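Local structure of shikimate dehydrogenase (Listeria monocytogenes, 3TNL) at residues M157-A162 / I229-T234; V236-F241 / D261-P266; G243-P248 / K268-E273. The protein catalyses the reversible NADPH-linked reduction of 3-dehydroshikimate to shikimate, a step on the chorismate pathway to the aromatic amino acids. One frame throughout, in Å; residues are numbered along the deposited sequence. Where two conformers were deposited one is given.

Interaction 1 of 3, residues M157-A162 / I229-T234; sequences MTICGA and IFTNAT. With NAD (nicotinamide-adenine-dinucleotide), chain H.
Strands 157-160 and 229-232 pair in parallel at the centre of the Rossmann-fold sheet that binds the dinucleotide. Four backbone hydrogen bonds join them. Thr-158 N gives to Ile-229 O and Cys-160 N to Thr-231 O, while Thr-158 O and Cys-160 O accept from Thr-231 N and Ala-233 N. Met-157, Ile-159, Ile-229 and Thr-231 share one face of the sheet, where Met-157 and Ile-159 pack on helix 164-175. Here Ile-159 can be followed outward. Its CB lies 4.0 Å from Thr-231 O. CG1, anti to the backbone N (chi1 -175°), runs alongside Thr-231 and comes 3.9 Å from its CB. CD1 ends 4.0 Å from Ala-233 CB. On the other face the Phe-230 ring has Thr-158 CG2 3.7 Å from CD1. Cys-160 SG approaches the same ring obliquely, 3.7 Å from CZ, in a sulfur-aromatic contact. At the end of strand 229-232, Asn-232 and Thr-234 bind each other: Asn-232 OD1 takes Thr-234 OG1 on an in-plane lone pair, and Asn-232 ND2 reaches Thr-234 O. Gly-161 opens the glycine-rich turn. Next to it, Ala-162 N donates to O3B of the adenosine ribose of NAD at 2.9 Å.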
loop_
_atom_site.group_PDB
_atom_site.type_symbol
_atom_site.label_atom_id
_atom_site.label_comp_id
_atom_site.label_asym_id
_atom_site.label_seq_id
_atom_site.Cartn_x
_atom_site.Cartn_y
_atom_site.Cartn_z
ATOM N N MET B 157 -12.908 -34.889 18.253
ATOM C CA MET B 157 -13.728 -33.881 17.608
ATOM C C MET B 157 -14.435 -34.523 16.447
ATOM O O MET B 157 -13.851 -35.333 15.734
ATOM C CB MET B 157 -12.870 -32.711 17.075
ATOM C CG MET B 157 -13.652 -31.694 16.221
ATOM S SD MET B 157 -12.727 -30.178 15.821
ATOM C CE MET B 157 -11.381 -30.875 14.857
ATOM N N THR B 158 -15.696 -34.138 16.263
ATOM C CA THR B 158 -16.498 -34.489 15.104
ATOM C C THR B 158 -16.706 -33.138 14.380
ATOM O O THR B 158 -17.092 -32.173 14.985
ATOM C CB THR B 158 -17.817 -35.145 15.430
ATOM O OG1 THR B 158 -17.533 -36.428 16.015
ATOM C CG2 THR B 158 -18.657 -35.358 14.200
ATOM N N ILE B 159 -16.430 -33.098 13.094
ATOM C CA ILE B 159 -16.522 -31.857 12.342
ATOM C C ILE B 159 -17.166 -32.070 10.981
ATOM O O ILE B 159 -16.918 -33.083 10.308
ATOM C CB ILE B 159 -15.121 -31.218 12.236
ATOM C CG1 ILE B 159 -15.179 -29.841 11.562
ATOM C CG2 ILE B 159 -14.130 -32.142 11.505
ATOM C CD1 ILE B 159 -13.847 -29.090 11.602
ATOM N N CYS B 160 -18.008 -31.115 10.585
ATOM C CA CYS B 160 -18.654 -31.103 9.288
ATOM C C CYS B 160 -17.909 -30.126 8.391
ATOM O O CYS B 160 -17.730 -28.968 8.726
ATOM C CB CYS B 160 -20.101 -30.608 9.362
ATOM S SG CYS B 160 -21.149 -31.620 10.399
ATOM N N GLY B 161 -17.468 -30.618 7.241
ATOM C CA GLY B 161 -16.819 -29.786 6.243
ATOM C C GLY B 161 -15.482 -30.312 5.772
ATOM O O GLY B 161 -14.817 -31.119 6.426
ATOM N N ALA B 162 -15.074 -29.775 4.630
ATOM C CA ALA B 162 -13.830 -30.182 3.940
ATOM C C ALA B 162 -13.279 -29.120 3.006
ATOM O O ALA B 162 -12.447 -29.436 2.117
ATOM C CB ALA B 162 -14.025 -31.489 3.206
ATOM N N ILE B 229 -16.386 -32.202 21.314
ATOM C CA ILE B 229 -16.859 -31.072 20.532
ATOM C C ILE B 229 -17.360 -31.552 19.183
ATOM O O ILE B 229 -16.803 -32.484 18.567
ATOM C CB ILE B 229 -15.698 -30.056 20.353
ATOM C CG1 ILE B 229 -16.205 -28.736 19.740
ATOM C CG2 ILE B 229 -14.517 -30.656 19.599
ATOM C CD1 ILE B 229 -15.162 -27.619 19.802
ATOM N N PHE B 230 -18.441 -30.897 18.722
ATOM C CA PHE B 230 -19.046 -31.072 17.415
ATOM C C PHE B 230 -18.986 -29.694 16.770
ATOM O O PHE B 230 -19.509 -28.736 17.305
ATOM C CB PHE B 230 -20.498 -31.563 17.526
ATOM C CG PHE B 230 -21.227 -31.643 16.213
ATOM C CD1 PHE B 230 -20.729 -32.417 15.197
ATOM C CD2 PHE B 230 -22.426 -30.976 16.005
ATOM C CE1 PHE B 230 -21.388 -32.523 14.003
ATOM C CE2 PHE B 230 -23.084 -31.085 14.776
ATOM C CZ PHE B 230 -22.538 -31.847 13.771
ATOM N N THR B 231 -18.367 -29.615 15.615
ATOM C CA THR B 231 -18.136 -28.355 14.926
ATOM C C THR B 231 -18.673 -28.307 13.521
ATOM O O THR B 231 -18.502 -29.240 12.757
ATOM C CB THR B 231 -16.577 -28.152 14.800
ATOM O OG1 THR B 231 -16.004 -28.125 16.116
ATOM C CG2 THR B 231 -16.210 -26.861 14.035
ATOM N N ASN B 232 -19.355 -27.226 13.184
ATOM C CA ASN B 232 -19.746 -26.970 11.828
ATOM C C ASN B 232 -18.681 -26.085 11.174
ATOM O O ASN B 232 -18.413 -24.976 11.625
ATOM C CB ASN B 232 -21.063 -26.206 11.700
ATOM C CG ASN B 232 -21.347 -25.850 10.251
ATOM O OD1 ASN B 232 -21.461 -26.750 9.394
ATOM N ND2 ASN B 232 -21.358 -24.551 9.923
ATOM N N ALA B 233 -18.107 -26.575 10.091
ATOM C CA ALA B 233 -17.142 -25.819 9.286
ATOM C C ALA B 233 -17.584 -25.828 7.825
ATOM O O ALA B 233 -16.788 -26.035 6.907
ATOM C CB ALA B 233 -15.698 -26.309 9.482
ATOM N N THR B 234 -18.887 -25.678 7.608
ATOM C CA THR B 234 -19.469 -25.534 6.275
ATOM C C THR B 234 -20.176 -24.197 6.218
ATOM O O THR B 234 -20.333 -23.523 7.251
ATOM C CB THR B 234 -20.542 -26.598 5.946
ATOM O OG1 THR B 234 -21.718 -26.344 6.730
ATOM C CG2 THR B 234 -20.037 -28.047 6.178
HETATM P PA NAD H . -15.311 -23.720 1.167
HETATM O O1A NAD H . -16.071 -23.211 -0.054
HETATM O O2A NAD H . -13.807 -23.886 1.062
HETATM O O5B NAD H . -16.017 -25.085 1.681
HETATM C C5B NAD H . -17.430 -25.270 1.768
HETATM C C4B NAD H . -17.734 -26.495 2.639
HETATM O O4B NAD H . -19.143 -26.534 2.917
HETATM C C3B NAD H . -17.481 -27.802 1.912
HETATM O O3B NAD H . -17.120 -28.799 2.901
HETATM C C2B NAD H . -18.813 -28.176 1.307
HETATM O O2B NAD H . -18.981 -29.576 1.129
HETATM C C1B NAD H . -19.767 -27.676 2.371
HETATM N N9A NAD H . -21.129 -27.336 1.944
HETATM C C8A NAD H . -21.479 -26.218 1.263
HETATM N N7A NAD H . -22.819 -26.195 1.102
HETATM C C5A NAD H . -23.362 -27.291 1.690
HETATM C C6A NAD H . -24.620 -27.827 1.871
HETATM N N6A NAD H . -25.701 -27.190 1.408
HETATM N N1A NAD H . -24.775 -28.971 2.572
HETATM C C2A NAD H . -23.698 -29.636 3.060
HETATM N N3A NAD H . -22.433 -29.180 2.921
HETATM C C4A NAD H . -22.222 -28.024 2.253
HETATM O O3 NAD H . -15.695 -22.718 2.352
HETATM P PN NAD H . -14.773 -22.257 3.586
HETATM O O1N NAD H . -13.848 -21.128 3.203
HETATM O O2N NAD H . -14.219 -23.492 4.298
HETATM O O5D NAD H . -15.828 -21.537 4.569
HETATM C C5D NAD H . -16.863 -22.318 5.154
HETATM C C4D NAD H . -17.470 -21.425 6.217
HETATM O O4D NAD H . -16.443 -21.015 7.136
HETATM C C3D NAD H . -18.036 -20.148 5.615
HETATM O O3D NAD H . -19.344 -19.935 6.157
HETATM C C2D NAD H . -17.075 -19.057 6.056
HETATM O O2D NAD H . -17.699 -17.757 6.151
HETATM C C1D NAD H . -16.583 -19.605 7.390
HETATM N N1N NAD H . -15.280 -19.124 7.854
HETATM C C2N NAD H . -15.186 -18.516 9.051
HETATM C C3N NAD H . -13.959 -18.067 9.527
HETATM C C7N NAD H . -13.823 -17.392 10.853
HETATM O O7N NAD H . -12.813 -16.705 11.000
HETATM N N7N NAD H . -14.757 -17.580 11.810
HETATM C C4N NAD H . -12.812 -18.250 8.738
HETATM C C5N NAD H . -12.934 -18.886 7.507
HETATM C C6N NAD H . -14.189 -19.315 7.075
#

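Interaction 2 of 3, residues V236-F241 / D261-P266; sequences VGMKPF and DVVYKP. With NAD (nicotinamide-adenine-dinucleotide), chain H.
Met-238 and Val-263 make the apolar part of this contact. Met-238 CB sits against both methyls of Val-263, with CG1 at 3.8 Å. The Met-238 chain is extended (chi2 174°), which carries SD past Val-263 to the ribose beside the nicotinamide. There SD lies 3.3 Å from O3D of NAD. The next contacts involve backbone oxygens. Met-238 CG packs 3.4 Å from Lys-265 O. Pro-266 CD, after a cis peptide bond, lies 3.4 Å from Gly-237 O.

The hydrogen bonding between the two loops runs through water. One water donates to both Val-236 O and Asp-261 OD1. A second accepts from Lys-239 N and donates to Lys-265 O. Within 261-266, Asp-261 OD2 accepts from Val-263 N from above the carboxylate plane. This is an Asx turn, and it spans the first residues past the strand. In 236-241 the backbone bonds Gly-237 N to Phe-241 O and Phe-241 N to Met-238 O hold the loop curled.

Both loops line the cofactor pocket; Met-238 is known to bind NADP(+). Val-262 O accepts from the carboxamide N7N of NAD at 3.0 Å, and the edge of the Tyr-264 ring lies near that nitrogen. At the far end of the cofactor, Val-236 CG2 touches adenine C6A at 3.5 Å, and N6A lies over one face of the Phe-241 ring. Tyr-264 is also predicted to bind shikimate.

Segment 236-241 belongs to the long connection from strand 229-232 to strand 258-261. Segment 261-266 leads from strand 258-261 toward helix 270-277, and Val-262 and Tyr-264 pack on helix 286-301.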
loop_
_atom_site.group_PDB
_atom_site.type_symbol
_atom_site.label_atom_id
_atom_site.label_comp_id
_atom_site.label_asym_id
_atom_site.label_seq_id
_atom_site.Cartn_x
_atom_site.Cartn_y
_atom_site.Cartn_z
ATOM N N VAL B 236 -23.290 -23.944 5.758
ATOM C CA VAL B 236 -24.684 -24.124 6.246
ATOM C C VAL B 236 -24.894 -23.348 7.541
ATOM O O VAL B 236 -24.037 -23.404 8.449
ATOM C CB VAL B 236 -25.008 -25.617 6.405
ATOM C CG1 VAL B 236 -26.455 -25.809 6.833
ATOM C CG2 VAL B 236 -24.740 -26.330 5.063
ATOM N N GLY B 237 -25.979 -22.572 7.579
ATOM C CA GLY B 237 -26.317 -21.704 8.713
ATOM C C GLY B 237 -26.046 -20.230 8.438
ATOM O O GLY B 237 -26.542 -19.372 9.132
ATOM N N MET B 238 -25.228 -19.976 7.416
ATOM C CA MET B 238 -24.918 -18.621 6.932
ATOM C C MET B 238 -25.538 -18.475 5.532
ATOM O O MET B 238 -25.656 -19.462 4.777
ATOM C CB MET B 238 -23.379 -18.493 6.808
ATOM C CG MET B 238 -22.860 -17.166 6.351
ATOM S SD MET B 238 -21.055 -17.139 6.444
ATOM C CE MET B 238 -20.668 -15.491 5.867
ATOM N N LYS B 239 -25.937 -17.260 5.160
ATOM C CA LYS B 239 -26.487 -17.021 3.818
ATOM C C LYS B 239 -25.568 -17.687 2.805
ATOM O O LYS B 239 -24.354 -17.535 2.926
ATOM C CB LYS B 239 -26.589 -15.511 3.534
ATOM C CG LYS B 239 -26.765 -15.159 2.041
ATOM C CD LYS B 239 -25.454 -15.410 1.258
ATOM C CE LYS B 239 -25.623 -15.328 -0.260
ATOM N NZ LYS B 239 -24.382 -15.705 -1.069
ATOM N N PRO B 240 -26.125 -18.363 1.770
ATOM C CA PRO B 240 -27.544 -18.532 1.390
ATOM C C PRO B 240 -28.287 -19.691 2.072
ATOM O O PRO B 240 -29.341 -20.108 1.612
ATOM C CB PRO B 240 -27.436 -18.777 -0.123
ATOM C CG PRO B 240 -26.225 -19.602 -0.229
ATOM C CD PRO B 240 -25.252 -18.959 0.751
ATOM N N PHE B 241 -27.746 -20.142 3.203
ATOM C CA PHE B 241 -28.278 -21.269 3.961
ATOM C C PHE B 241 -28.662 -20.876 5.397
ATOM O O PHE B 241 -28.566 -21.688 6.326
ATOM C CB PHE B 241 -27.236 -22.399 4.014
ATOM C CG PHE B 241 -26.720 -22.855 2.667
ATOM C CD1 PHE B 241 -27.497 -23.648 1.840
ATOM C CD2 PHE B 241 -25.458 -22.515 2.269
ATOM C CE1 PHE B 241 -27.015 -24.091 0.595
ATOM C CE2 PHE B 241 -24.973 -22.958 1.062
ATOM C CZ PHE B 241 -25.775 -23.712 0.206
ATOM N N ASP B 261 -19.453 -23.365 15.873
ATOM C CA ASP B 261 -19.710 -23.042 14.471
ATOM C C ASP B 261 -18.678 -22.028 14.036
ATOM O O ASP B 261 -18.322 -21.142 14.816
ATOM C CB ASP B 261 -21.145 -22.487 14.305
ATOM C CG ASP B 261 -21.733 -22.782 12.918
ATOM O OD1 ASP B 261 -22.924 -23.210 12.863
ATOM O OD2 ASP B 261 -20.999 -22.664 11.921
ATOM N N VAL B 262 -18.145 -22.200 12.838
ATOM C CA VAL B 262 -17.230 -21.221 12.253
ATOM C C VAL B 262 -18.010 -19.967 11.834
ATOM O O VAL B 262 -17.450 -18.891 11.719
ATOM C CB VAL B 262 -16.441 -21.781 11.059
ATOM C CG1 VAL B 262 -15.499 -22.914 11.508
ATOM C CG2 VAL B 262 -17.384 -22.188 9.913
ATOM N N VAL B 263 -19.312 -20.105 11.612
ATOM C CA VAL B 263 -20.146 -18.972 11.238
ATOM C C VAL B 263 -20.342 -18.009 12.448
ATOM O O VAL B 263 -20.511 -18.454 13.582
ATOM C CB VAL B 263 -21.554 -19.470 10.739
ATOM C CG1 VAL B 263 -22.520 -18.279 10.494
ATOM C CG2 VAL B 263 -21.409 -20.390 9.501
ATOM N N TYR B 264 -20.280 -16.700 12.205
ATOM C CA TYR B 264 -20.561 -15.702 13.242
ATOM C C TYR B 264 -21.517 -14.604 12.749
ATOM O O TYR B 264 -21.852 -13.702 13.508
ATOM C CB TYR B 264 -19.277 -15.106 13.856
ATOM C CG TYR B 264 -18.335 -14.477 12.897
ATOM C CD1 TYR B 264 -18.352 -13.103 12.672
ATOM C CD2 TYR B 264 -17.437 -15.237 12.180
ATOM C CE1 TYR B 264 -17.471 -12.528 11.781
ATOM C CE2 TYR B 264 -16.572 -14.672 11.285
ATOM C CZ TYR B 264 -16.589 -13.314 11.091
ATOM O OH TYR B 264 -15.708 -12.771 10.174
ATOM N N LYS B 265 -21.926 -14.668 11.490
ATOM C CA LYS B 265 -23.001 -13.816 10.941
ATOM C C LYS B 265 -23.933 -14.833 10.216
ATOM O O LYS B 265 -23.630 -15.302 9.113
ATOM C CB LYS B 265 -22.494 -12.714 10.002
ATOM C CG LYS B 265 -23.606 -11.729 9.647
ATOM C CD LYS B 265 -23.116 -10.638 8.695
ATOM C CE LYS B 265 -24.239 -9.697 8.310
ATOM N NZ LYS B 265 -23.761 -8.680 7.313
ATOM N N PRO B 266 -25.061 -15.211 10.856
ATOM C CA PRO B 266 -25.551 -14.699 12.168
ATOM C C PRO B 266 -24.744 -15.162 13.364
ATOM O O PRO B 266 -24.023 -16.153 13.266
ATOM C CB PRO B 266 -26.932 -15.316 12.257
ATOM C CG PRO B 266 -26.792 -16.599 11.559
ATOM C CD PRO B 266 -25.956 -16.276 10.376
HETATM P PA NAD H . -15.311 -23.720 1.167
HETATM O O1A NAD H . -16.071 -23.211 -0.054
HETATM O O2A NAD H . -13.807 -23.886 1.062
HETATM O O5B NAD H . -16.017 -25.085 1.681
HETATM C C5B NAD H . -17.430 -25.270 1.768
HETATM C C4B NAD H . -17.734 -26.495 2.639
HETATM O O4B NAD H . -19.143 -26.534 2.917
HETATM C C3B NAD H . -17.481 -27.802 1.912
HETATM O O3B NAD H . -17.120 -28.799 2.901
HETATM C C2B NAD H . -18.813 -28.176 1.307
HETATM O O2B NAD H . -18.981 -29.576 1.129
HETATM C C1B NAD H . -19.767 -27.676 2.371
HETATM N N9A NAD H . -21.129 -27.336 1.944
HETATM C C8A NAD H . -21.479 -26.218 1.263
HETATM N N7A NAD H . -22.819 -26.195 1.102
HETATM C C5A NAD H . -23.362 -27.291 1.690
HETATM C C6A NAD H . -24.620 -27.827 1.871
HETATM N N6A NAD H . -25.701 -27.190 1.408
HETATM N N1A NAD H . -24.775 -28.971 2.572
HETATM C C2A NAD H . -23.698 -29.636 3.060
HETATM N N3A NAD H . -22.433 -29.180 2.921
HETATM C C4A NAD H . -22.222 -28.024 2.253
HETATM O O3 NAD H . -15.695 -22.718 2.352
HETATM P PN NAD H . -14.773 -22.257 3.586
HETATM O O1N NAD H . -13.848 -21.128 3.203
HETATM O O2N NAD H . -14.219 -23.492 4.298
HETATM O O5D NAD H . -15.828 -21.537 4.569
HETATM C C5D NAD H . -16.863 -22.318 5.154
HETATM C C4D NAD H . -17.470 -21.425 6.217
HETATM O O4D NAD H . -16.443 -21.015 7.136
HETATM C C3D NAD H . -18.036 -20.148 5.615
HETATM O O3D NAD H . -19.344 -19.935 6.157
HETATM C C2D NAD H . -17.075 -19.057 6.056
HETATM O O2D NAD H . -17.699 -17.757 6.151
HETATM C C1D NAD H . -16.583 -19.605 7.390
HETATM N N1N NAD H . -15.280 -19.124 7.854
HETATM C C2N NAD H . -15.186 -18.516 9.051
HETATM C C3N NAD H . -13.959 -18.067 9.527
HETATM C C7N NAD H . -13.823 -17.392 10.853
HETATM O O7N NAD H . -12.813 -16.705 11.000
HETATM N N7N NAD H . -14.757 -17.580 11.810
HETATM C C4N NAD H . -12.812 -18.250 8.738
HETATM C C5N NAD H . -12.934 -18.886 7.507
HETATM C C6N NAD H . -14.189 -19.315 7.075
HETATM O O HOH W 1 -24.385 -24.555 10.957
HETATM O O HOH W 2 -25.246 -14.927 6.939
#

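Interaction 3 of 3, residues G243-P248 / K268-E273. With NAD (nicotinamide-adenine-dinucleotide), chain H.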
loop_
_atom_site.group_PDB
_atom_site.type_symbol
_atom_site.label_atom_id
_atom_site.label_comp_id
_atom_site.label_asym_id
_atom_site.label_seq_id
_atom_site.Cartn_x
_atom_site.Cartn_y
_atom_site.Cartn_z
ATOM N N GLY B 243 -30.717 -20.362 8.615
ATOM C CA GLY B 243 -31.880 -21.071 9.185
ATOM C C GLY B 243 -31.833 -22.571 8.917
ATOM O O GLY B 243 -32.691 -23.300 9.366
ATOM N N GLU B 244 -30.845 -23.013 8.125
ATOM C CA GLU B 244 -30.634 -24.422 7.823
ATOM C C GLU B 244 -29.571 -25.022 8.727
ATOM O O GLU B 244 -28.697 -24.312 9.249
ATOM C CB GLU B 244 -30.188 -24.644 6.360
ATOM C CG GLU B 244 -31.141 -24.104 5.276
ATOM C CD GLU B 244 -30.694 -24.425 3.862
ATOM O OE1 GLU B 244 -30.738 -23.497 2.991
ATOM O OE2 GLU B 244 -30.330 -25.595 3.633
ATOM N N THR B 245 -29.666 -26.336 8.940
ATOM C CA THR B 245 -28.681 -27.074 9.699
ATOM C C THR B 245 -28.408 -28.445 9.064
ATOM O O THR B 245 -29.260 -28.978 8.362
ATOM C CB THR B 245 -29.122 -27.224 11.180
ATOM O OG1 THR B 245 -28.069 -27.856 11.906
ATOM C CG2 THR B 245 -30.417 -28.035 11.326
ATOM N N LEU B 246 -27.191 -28.952 9.277
ATOM C CA LEU B 246 -26.825 -30.325 8.913
ATOM C C LEU B 246 -27.053 -31.326 10.070
ATOM O O LEU B 246 -26.889 -32.507 9.880
ATOM C CB LEU B 246 -25.382 -30.393 8.475
ATOM C CG LEU B 246 -25.060 -29.623 7.185
ATOM C CD1 LEU B 246 -23.551 -29.645 6.911
ATOM C CD2 LEU B 246 -25.891 -30.126 5.963
ATOM N N LEU B 247 -27.481 -30.875 11.250
ATOM C CA LEU B 247 -27.698 -31.799 12.381
ATOM C C LEU B 247 -29.014 -32.550 12.164
ATOM O O LEU B 247 -30.066 -31.899 12.046
ATOM C CB LEU B 247 -27.793 -31.042 13.692
ATOM C CG LEU B 247 -28.028 -31.896 14.945
ATOM C CD1 LEU B 247 -26.796 -32.758 15.233
ATOM C CD2 LEU B 247 -28.387 -30.971 16.114
ATOM N N PRO B 248 -28.983 -33.897 12.143
ATOM C CA PRO B 248 -30.225 -34.614 11.886
ATOM C C PRO B 248 -31.243 -34.617 13.026
ATOM O O PRO B 248 -32.431 -34.552 12.782
ATOM C CB PRO B 248 -29.744 -36.062 11.590
ATOM C CG PRO B 248 -28.369 -35.908 11.129
ATOM C CD PRO B 248 -27.813 -34.782 11.936
ATOM N N LYS B 268 -25.784 -16.583 15.943
ATOM C CA LYS B 268 -26.286 -17.865 16.437
ATOM C C LYS B 268 -26.982 -18.588 15.294
ATOM O O LYS B 268 -28.103 -18.236 14.934
ATOM C CB LYS B 268 -27.228 -17.638 17.620
ATOM C CG LYS B 268 -27.586 -18.897 18.393
ATOM C CD LYS B 268 -28.638 -18.649 19.477
ATOM C CE LYS B 268 -28.250 -17.563 20.421
ATOM N NZ LYS B 268 -29.155 -17.523 21.646
ATOM N N THR B 269 -26.259 -19.494 14.650
ATOM C CA THR B 269 -26.818 -20.313 13.591
ATOM C C THR B 269 -27.899 -21.231 14.150
ATOM O O THR B 269 -28.054 -21.350 15.370
ATOM C CB THR B 269 -25.809 -21.204 12.942
ATOM O OG1 THR B 269 -25.176 -21.977 13.985
ATOM C CG2 THR B 269 -24.764 -20.388 12.152
ATOM N N ARG B 270 -28.692 -21.833 13.261
ATOM C CA ARG B 270 -29.714 -22.773 13.722
ATOM C C ARG B 270 -29.077 -23.896 14.519
ATOM O O ARG B 270 -29.640 -24.313 15.548
ATOM C CB ARG B 270 -30.585 -23.286 12.568
ATOM C CG ARG B 270 -31.692 -24.245 12.957
ATOM C CD ARG B 270 -32.667 -23.652 13.954
ATOM N NE ARG B 270 -33.627 -24.675 14.340
ATOM C CZ ARG B 270 -34.205 -24.778 15.529
ATOM N NH1 ARG B 270 -35.010 -25.819 15.757
ATOM N NH2 ARG B 270 -33.924 -23.934 16.530
ATOM N N LEU B 271 -27.933 -24.409 14.081
ATOM C CA LEU B 271 -27.209 -25.424 14.872
ATOM C C LEU B 271 -26.979 -24.926 16.310
ATOM O O LEU B 271 -27.203 -25.695 17.236
ATOM C CB LEU B 271 -25.880 -25.756 14.211
ATOM C CG LEU B 271 -24.935 -26.672 14.991
ATOM C CD1 LEU B 271 -25.577 -28.033 15.196
ATOM C CD2 LEU B 271 -23.604 -26.792 14.248
ATOM N N LEU B 272 -26.420 -23.726 16.482
ATOM C CA LEU B 272 -26.181 -23.213 17.859
ATOM C C LEU B 272 -27.463 -23.057 18.646
ATOM O O LEU B 272 -27.466 -23.323 19.841
ATOM C CB LEU B 272 -25.306 -21.959 17.850
ATOM C CG LEU B 272 -23.914 -22.154 17.208
ATOM C CD1 LEU B 272 -23.086 -20.846 17.370
ATOM C CD2 LEU B 272 -23.154 -23.312 17.845
ATOM N N GLU B 273 -28.557 -22.660 17.998
ATOM C CA GLU B 273 -29.830 -22.577 18.705
ATOM C C GLU B 273 -30.222 -23.969 19.238
ATOM O O GLU B 273 -30.638 -24.098 20.384
ATOM C CB GLU B 273 -30.962 -22.075 17.787
ATOM C CG GLU B 273 -30.900 -20.682 17.281
ATOM C CD GLU B 273 -32.134 -20.301 16.459
ATOM O OE1 GLU B 273 -33.063 -21.151 16.344
ATOM O OE2 GLU B 273 -32.209 -19.118 16.004
HETATM P PA NAD H . -15.311 -23.720 1.167
HETATM O O1A NAD H . -16.071 -23.211 -0.054
HETATM O O2A NAD H . -13.807 -23.886 1.062
HETATM O O5B NAD H . -16.017 -25.085 1.681
HETATM C C5B NAD H . -17.430 -25.270 1.768
HETATM C C4B NAD H . -17.734 -26.495 2.639
HETATM O O4B NAD H . -19.143 -26.534 2.917
HETATM C C3B NAD H . -17.481 -27.802 1.912
HETATM O O3B NAD H . -17.120 -28.799 2.901
HETATM C C2B NAD H . -18.813 -28.176 1.307
HETATM O O2B NAD H . -18.981 -29.576 1.129
HETATM C C1B NAD H . -19.767 -27.676 2.371
HETATM N N9A NAD H . -21.129 -27.336 1.944
HETATM C C8A NAD H . -21.479 -26.218 1.263
HETATM N N7A NAD H . -22.819 -26.195 1.102
HETATM C C5A NAD H . -23.362 -27.291 1.690
HETATM C C6A NAD H . -24.620 -27.827 1.871
HETATM N N6A NAD H . -25.701 -27.190 1.408
HETATM N N1A NAD H . -24.775 -28.971 2.572
HETATM C C2A NAD H . -23.698 -29.636 3.060
HETATM N N3A NAD H . -22.433 -29.180 2.921
HETATM C C4A NAD H . -22.222 -28.024 2.253
HETATM O O3 NAD H . -15.695 -22.718 2.352
HETATM P PN NAD H . -14.773 -22.257 3.586
HETATM O O1N NAD H . -13.848 -21.128 3.203
HETATM O O2N NAD H . -14.219 -23.492 4.298
HETATM O O5D NAD H . -15.828 -21.537 4.569
HETATM C C5D NAD H . -16.863 -22.318 5.154
HETATM C C4D NAD H . -17.470 -21.425 6.217
HETATM O O4D NAD H . -16.443 -21.015 7.136
HETATM C C3D NAD H . -18.036 -20.148 5.615
HETATM O O3D NAD H . -19.344 -19.935 6.157
HETATM C C2D NAD H . -17.075 -19.057 6.056
HETATM O O2D NAD H . -17.699 -17.757 6.151
HETATM C C1D NAD H . -16.583 -19.605 7.390
HETATM N N1N NAD H . -15.280 -19.124 7.854
HETATM C C2N NAD H . -15.186 -18.516 9.051
HETATM C C3N NAD H . -13.959 -18.067 9.527
HETATM C C7N NAD H . -13.823 -17.392 10.853
HETATM O O7N NAD H . -12.813 -16.705 11.000
HETATM N N7N NAD H . -14.757 -17.580 11.810
HETATM C C4N NAD H . -12.812 -18.250 8.738
HETATM C C5N NAD H . -12.934 -18.886 7.507
HETATM C C6N NAD H . -14.189 -19.315 7.075
HETATM O O HOH W 3 -28.712 -20.178 10.649
HETATM O O HOH W 4 -27.091 -24.103 11.371
#
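The backbone of 243-248, a loop without regular structure, passes the first turn of helix 270-277, with CA atoms 5.3 Å apart at Gly-243 and Arg-270 and 5.6 Å apart at Thr-245 and Leu-271. Two waters bridge the backbones. One accepts from both Gly-243 N and Arg-270 N. The other donates to Glu-244 O and accepts from Leu-271 N. The amides of Arg-270 and Leu-271 thus reach the loop through bridging waters.

Arg-270 lays the base of its side chain on the loop, with CB 3.8 Å from Gly-243 O. A bend about CB-CG (chi2 59°) follows, and the guanidinium group departs from the loop. There NH2 forms a salt bridge at 2.9 Å with the anti lone pair of Glu-273 OE1, and a further one with Glu-277. Thr-245 OG1 accepts a nearly straight bond from Leu-247 N, at 172°, which makes an ST turn. The same oxygen packs 3.8 Å from Leu-271 CB, where the two side chains cross at about a right angle. Leu-271 CD1 extends to Leu-247 CB at 4.0 Å. Both leucines also lie on Phe-230 of strand 229-232, so the buried side of the contact joins the sheet.

Leu-246 takes another direction, and its CD2 meets adenine C2A of NAD at 3.7 Å. Thr-269 caps the helix as its N-cap residue: its OG1 accepts from Leu-272 N. The contact therefore joins an N-capped helix of the Rossmann-fold domain to the loop that edges the adenine site.

The three contacts follow NAD across the Rossmann-fold domain. Interaction 1 supplies the central strands and the turn at the adenosine ribose. Interaction 2 reaches from adenine to nicotinamide, and interaction 3 adds Leu-246 at the adenine. Asp-261 joins all three: its OD2 is 2.8 Å from Asn-232 ND2 of interaction 1, and its OD1 is 2.8 Å from Thr-269 OG1 of interaction 3. A backbone hydrogen bond from Val-262 N to Asn-232 O, 3.0 Å, ties the strand end to the loop of interaction 2. Leu-271 CD2 packs 3.6 Å from Asn-232 CB. Interactions 2 and 3 are closest, with centres about 9 Å apart, and their segments alternate along the chain.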